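Local coordinates for protein endoglucanase A (Clostridium cellulolyticum, PDB 1EDG) that hydrolyses internal beta-1,4-glucosidic bonds of cellulose as a family 5 endoglucanase, the deposited chain being its catalytic domain, at residues A69-G74 / N113-I118; Q329-G334 / Y374-I379. One frame throughout, in Å; residues are numbered along the deposited sequence.

In the fold
The chain forms a parallel eight-stranded (beta/alpha)8 barrel whose strands follow one another in sequence order, and each contact ties the end of a barrel helix to a part of the chain reached some 40 residues later. Interaction 1 comes first: helix 64-73 meets the turn that leads into strand 116-120, closing a loop that holds strand 77-80 and helix 97-111. Interaction 2 opens long after, where the end of helix 316-332 meets the C-terminal tail after strand 336-339 and helix 365-374 have passed. The two loops therefore lie in series, neither enclosing nor crossing the other. The centres of interactions 1 and 2 are about 17 Å apart, and the two do not touch.

Interaction 1: A69-G74 / N113-I118; sequences AIKQKG and NKMYVI
Two lysines, Lys71 and Lys114, share one water between their ammonium groups, both bonds weak, at the edge of a contact within the (beta/alpha)8 barrel. Here helix 64-73 meets the turn that carries the chain from helix 97-111 into strand 116-120. Lys114, at positive phi, is the C-prime residue of the Schellman motif that ends helix 97-111. NZ of Lys71 and NZ of Lys114 stand 5.3 Å apart; the water between them probably eases the repulsion of like charges. Lys71 dominates the contact. Its CG is anti to the backbone N (chi1 179°), and the chain stays extended until a bend at chi4 (57°). It crosses Asn113 obliquely, with CD of Lys71 3.7 Å from CB of Asn113, and brings NZ of Lys71 to 3.0 Å from the backbone O of Asn113. The amide of Asn113 turns to Asp68 on the helix, to which ND2 donates a hydrogen bond. Alongside the base of the lysine lies the buried Met115, running past it in the opposite direction, with SD of Met115 3.9 Å from CB of Lys71. A bend at chi3 (92°) turns the methyl toward the helix, where CE of Met115 lies 4.3 Å from CG2 of Ile70.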
loop_
_atom_site.group_PDB
_atom_site.type_symbol
_atom_site.label_atom_id
_atom_site.label_comp_id
_atom_site.label_asym_id
_atom_site.label_seq_id
_atom_site.Cartn_x
_atom_site.Cartn_y
_atom_site.Cartn_z
ATOM N N ALA A 69 -13.875 -9.422 11.146
ATOM C CA ALA A 69 -12.852 -9.671 12.151
ATOM C C ALA A 69 -11.754 -8.604 12.147
ATOM O O ALA A 69 -11.293 -8.162 13.208
ATOM C CB ALA A 69 -12.255 -11.044 11.950
ATOM N N ILE A 70 -11.334 -8.199 10.952
ATOM C CA ILE A 70 -10.298 -7.181 10.796
ATOM C C ILE A 70 -10.757 -5.874 11.444
ATOM O O ILE A 70 -10.011 -5.254 12.211
ATOM C CB ILE A 70 -9.980 -6.940 9.292
ATOM C CG1 ILE A 70 -9.430 -8.222 8.654
ATOM C CG2 ILE A 70 -9.018 -5.769 9.118
ATOM C CD1 ILE A 70 -8.195 -8.755 9.326
ATOM N N LYS A 71 -11.987 -5.464 11.144
ATOM C CA LYS A 71 -12.543 -4.237 11.704
ATOM C C LYS A 71 -12.638 -4.316 13.227
ATOM O O LYS A 71 -12.263 -3.380 13.936
ATOM C CB LYS A 71 -13.928 -3.958 11.127
ATOM C CG LYS A 71 -14.541 -2.700 11.695
ATOM C CD LYS A 71 -15.923 -2.441 11.180
ATOM C CE LYS A 71 -16.415 -1.099 11.701
ATOM N NZ LYS A 71 -15.485 0.016 11.313
ATOM N N GLN A 72 -13.122 -5.448 13.722
ATOM C CA GLN A 72 -13.268 -5.668 15.155
ATOM C C GLN A 72 -11.950 -5.448 15.907
ATOM O O GLN A 72 -11.952 -4.982 17.045
ATOM C CB GLN A 72 -13.785 -7.088 15.406
ATOM C CG GLN A 72 -14.081 -7.415 16.860
ATOM C CD GLN A 72 -14.163 -8.913 17.102
ATOM O OE1 GLN A 72 -13.214 -9.523 17.601
ATOM N NE2 GLN A 72 -15.286 -9.520 16.724
ATOM N N LYS A 73 -10.829 -5.771 15.267
ATOM C CA LYS A 73 -9.523 -5.599 15.889
ATOM C C LYS A 73 -9.109 -4.140 16.058
ATOM O O LYS A 73 -8.311 -3.817 16.943
ATOM C CB LYS A 73 -8.445 -6.331 15.094
ATOM C CG LYS A 73 -7.910 -7.567 15.773
ATOM C CD LYS A 73 -7.365 -7.256 17.158
ATOM C CE LYS A 73 -6.775 -8.497 17.792
ATOM N NZ LYS A 73 -6.738 -8.394 19.274
ATOM N N GLY A 74 -9.611 -3.266 15.195
ATOM C CA GLY A 74 -9.248 -1.863 15.292
ATOM C C GLY A 74 -8.822 -1.231 13.976
ATOM O O GLY A 74 -8.656 -0.012 13.901
ATOM N N ASN A 113 -18.932 -2.127 6.215
ATOM C CA ASN A 113 -18.419 -2.097 7.580
ATOM C C ASN A 113 -17.963 -0.677 7.938
ATOM O O ASN A 113 -17.234 -0.484 8.909
ATOM C CB ASN A 113 -17.249 -3.072 7.738
ATOM C CG ASN A 113 -17.698 -4.471 8.138
ATOM O OD1 ASN A 113 -18.642 -4.635 8.909
ATOM N ND2 ASN A 113 -17.014 -5.484 7.626
ATOM N N LYS A 114 -18.382 0.308 7.143
ATOM C CA LYS A 114 -18.027 1.718 7.352
ATOM C C LYS A 114 -16.516 1.951 7.346
ATOM O O LYS A 114 -16.015 2.875 7.993
ATOM C CB LYS A 114 -18.630 2.237 8.662
ATOM C CG LYS A 114 -20.153 2.309 8.667
ATOM C CD LYS A 114 -20.703 1.928 10.039
ATOM C CE LYS A 114 -20.432 0.444 10.337
ATOM N NZ LYS A 114 -20.735 0.032 11.740
ATOM N N MET A 115 -15.791 1.110 6.617
ATOM C CA MET A 115 -14.342 1.222 6.539
ATOM C C MET A 115 -13.914 1.987 5.301
ATOM O O MET A 115 -14.723 2.266 4.415
ATOM C CB MET A 115 -13.700 -0.163 6.494
ATOM C CG MET A 115 -13.969 -1.026 7.706
ATOM S SD MET A 115 -13.326 -2.692 7.479
ATOM C CE MET A 115 -11.716 -2.543 8.188
ATOM N N TYR A 116 -12.643 2.365 5.269
ATOM C CA TYR A 116 -12.078 3.052 4.119
ATOM C C TYR A 116 -11.404 1.967 3.264
ATOM O O TYR A 116 -10.911 0.963 3.793
ATOM C CB TYR A 116 -11.065 4.109 4.576
ATOM C CG TYR A 116 -11.713 5.326 5.201
ATOM C CD1 TYR A 116 -12.052 5.347 6.557
ATOM C CD2 TYR A 116 -12.027 6.442 4.423
ATOM C CE1 TYR A 116 -12.695 6.447 7.118
ATOM C CE2 TYR A 116 -12.667 7.546 4.972
ATOM C CZ TYR A 116 -13.003 7.542 6.322
ATOM O OH TYR A 116 -13.667 8.628 6.858
ATOM N N VAL A 117 -11.419 2.142 1.946
ATOM C CA VAL A 117 -10.823 1.164 1.049
ATOM C C VAL A 117 -9.898 1.821 0.035
ATOM O O VAL A 117 -10.197 2.896 -0.484
ATOM C CB VAL A 117 -11.917 0.400 0.256
ATOM C CG1 VAL A 117 -11.277 -0.609 -0.707
ATOM C CG2 VAL A 117 -12.863 -0.308 1.207
ATOM N N ILE A 118 -8.773 1.172 -0.236
ATOM C CA ILE A 118 -7.833 1.659 -1.234
ATOM C C ILE A 118 -7.791 0.614 -2.345
ATOM O O ILE A 118 -7.473 -0.543 -2.088
ATOM C CB ILE A 118 -6.410 1.825 -0.669
ATOM C CG1 ILE A 118 -6.380 2.936 0.387
ATOM C CG2 ILE A 118 -5.434 2.152 -1.804
ATOM C CD1 ILE A 118 -5.088 2.984 1.174
HETATM O O HOH W 1 -18.012 1.905 12.176
#

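Interaction 2: Q329-G334 / Y374-I379; sequences QAKARG and YAFGLI
This is a buried, largely apolar contact between the C-terminal end of barrel helix 316-332 and the irregular tail that follows helix 365-374. Phe376 carries it from the tail side, with CG anti to its carbonyl carbon, so that the ring reaches the last helical turn. Over one face of this ring lies CG of Lys331, in a CH-pi contact, 4.2 Å from the centroid of the Phe376 ring and 28° off the ring normal. The ring is approached at its edge by Gly334, whose backbone C is 3.7 Å from CZ of Phe376. Lys331 leaves the helix with CG anti to the backbone N (chi1 -174°) and bends at chi2 (-91°). CB of Lys331 also packs against the backbone, 3.6 Å from O of Tyr374; beyond the bend the chain runs off the rim of the ring, and NZ of Lys331 is hydrogen-bonded to OE1 of Gln14. Behind the helix end, NH1 of Arg333 grips both oxygens of Gln329: 2.8 Å to the backbone O of Gln329, approached from above the carbonyl plane, and in plane to OE1 of Gln329. NH2 of Arg333 forms a salt bridge with Asp290 of helix 279-297. Gly334, at positive phi, is the C-prime residue of a Schellman motif, the helix stop that here turns the chain toward strand 336-339, the eighth of the TIM barrel.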
loop_
_atom_site.group_PDB
_atom_site.type_symbol
_atom_site.label_atom_id
_atom_site.label_comp_id
_atom_site.label_asym_id
_atom_site.label_seq_id
_atom_site.Cartn_x
_atom_site.Cartn_y
_atom_site.Cartn_z
ATOM N N GLN A 329 6.280 5.965 15.831
ATOM C CA GLN A 329 7.097 6.986 15.178
ATOM C C GLN A 329 6.371 7.590 13.972
ATOM O O GLN A 329 6.470 8.790 13.714
ATOM C CB GLN A 329 8.451 6.406 14.759
ATOM C CG GLN A 329 9.365 6.028 15.929
ATOM C CD GLN A 329 9.858 7.231 16.729
ATOM O OE1 GLN A 329 9.767 8.377 16.287
ATOM N NE2 GLN A 329 10.386 6.970 17.915
ATOM N N ALA A 330 5.629 6.764 13.243
ATOM C CA ALA A 330 4.878 7.258 12.088
ATOM C C ALA A 330 3.737 8.171 12.558
ATOM O O ALA A 330 3.523 9.256 12.003
ATOM C CB ALA A 330 4.325 6.087 11.255
ATOM N N LYS A 331 3.024 7.748 13.602
ATOM C CA LYS A 331 1.906 8.519 14.143
ATOM C C LYS A 331 2.357 9.907 14.609
ATOM O O LYS A 331 1.664 10.906 14.380
ATOM C CB LYS A 331 1.236 7.734 15.283
ATOM C CG LYS A 331 -0.041 8.344 15.844
ATOM C CD LYS A 331 0.270 9.257 17.008
ATOM C CE LYS A 331 -0.979 9.820 17.647
ATOM N NZ LYS A 331 -0.599 10.837 18.675
ATOM N N ALA A 332 3.527 9.967 15.237
ATOM C CA ALA A 332 4.079 11.233 15.729
ATOM C C ALA A 332 4.323 12.222 14.588
ATOM O O ALA A 332 4.400 13.428 14.815
ATOM C CB ALA A 332 5.384 10.981 16.495
ATOM N N ARG A 333 4.451 11.709 13.366
ATOM C CA ARG A 333 4.686 12.549 12.193
ATOM C C ARG A 333 3.462 12.621 11.271
ATOM O O ARG A 333 3.568 13.045 10.113
ATOM C CB ARG A 333 5.917 12.046 11.429
ATOM C CG ARG A 333 7.222 12.142 12.224
ATOM C CD ARG A 333 8.266 11.209 11.636
ATOM N NE ARG A 333 9.566 11.272 12.303
ATOM C CZ ARG A 333 9.856 10.687 13.463
ATOM N NH1 ARG A 333 8.932 9.983 14.109
ATOM N NH2 ARG A 333 11.078 10.793 13.976
ATOM N N GLY A 334 2.308 12.210 11.797
ATOM C CA GLY A 334 1.053 12.248 11.059
ATOM C C GLY A 334 0.917 11.268 9.905
ATOM O O GLY A 334 0.038 11.438 9.058
ATOM N N TYR A 374 -0.630 2.045 19.355
ATOM C CA TYR A 374 0.107 3.230 18.952
ATOM C C TYR A 374 -0.363 3.950 17.691
ATOM O O TYR A 374 0.236 4.951 17.286
ATOM C CB TYR A 374 1.596 2.902 18.894
ATOM C CG TYR A 374 2.147 2.599 20.270
ATOM C CD1 TYR A 374 2.209 3.599 21.245
ATOM C CD2 TYR A 374 2.551 1.311 20.618
ATOM C CE1 TYR A 374 2.654 3.321 22.534
ATOM C CE2 TYR A 374 3.000 1.018 21.910
ATOM C CZ TYR A 374 3.045 2.029 22.863
ATOM O OH TYR A 374 3.461 1.745 24.148
ATOM N N ALA A 375 -1.447 3.472 17.092
ATOM C CA ALA A 375 -1.995 4.109 15.897
ATOM C C ALA A 375 -2.774 5.362 16.308
ATOM O O ALA A 375 -2.817 5.711 17.490
ATOM C CB ALA A 375 -2.905 3.138 15.158
ATOM N N PHE A 376 -3.400 6.030 15.344
ATOM C CA PHE A 376 -4.176 7.239 15.628
ATOM C C PHE A 376 -5.338 6.929 16.557
ATOM O O PHE A 376 -5.944 5.859 16.472
ATOM C CB PHE A 376 -4.727 7.861 14.337
ATOM C CG PHE A 376 -3.667 8.423 13.428
ATOM C CD1 PHE A 376 -3.006 9.608 13.753
ATOM C CD2 PHE A 376 -3.330 7.768 12.247
ATOM C CE1 PHE A 376 -2.026 10.128 12.915
ATOM C CE2 PHE A 376 -2.355 8.280 11.406
ATOM C CZ PHE A 376 -1.700 9.460 11.740
ATOM N N GLY A 377 -5.646 7.871 17.441
ATOM C CA GLY A 377 -6.743 7.677 18.365
ATOM C C GLY A 377 -8.059 7.953 17.669
ATOM O O GLY A 377 -8.091 8.516 16.571
ATOM N N LEU A 378 -9.153 7.565 18.309
ATOM C CA LEU A 378 -10.478 7.771 17.747
ATOM C C LEU A 378 -11.242 8.730 18.652
ATOM O O LEU A 378 -11.313 8.518 19.863
ATOM C CB LEU A 378 -11.226 6.437 17.698
ATOM C CG LEU A 378 -12.189 6.114 16.554
ATOM C CD1 LEU A 378 -13.149 5.045 17.058
ATOM C CD2 LEU A 378 -12.970 7.336 16.088
ATOM N N ILE A 379 -11.733 9.827 18.092
ATOM C CA ILE A 379 -12.515 10.756 18.887
ATOM C C ILE A 379 -13.963 10.352 18.658
ATOM O O ILE A 379 -14.585 10.718 17.658
ATOM C CB ILE A 379 -12.256 12.247 18.530
ATOM C CG1 ILE A 379 -11.022 12.776 19.272
ATOM C CG2 ILE A 379 -13.428 13.110 18.978
ATOM C CD1 ILE A 379 -9.740 12.027 19.011
#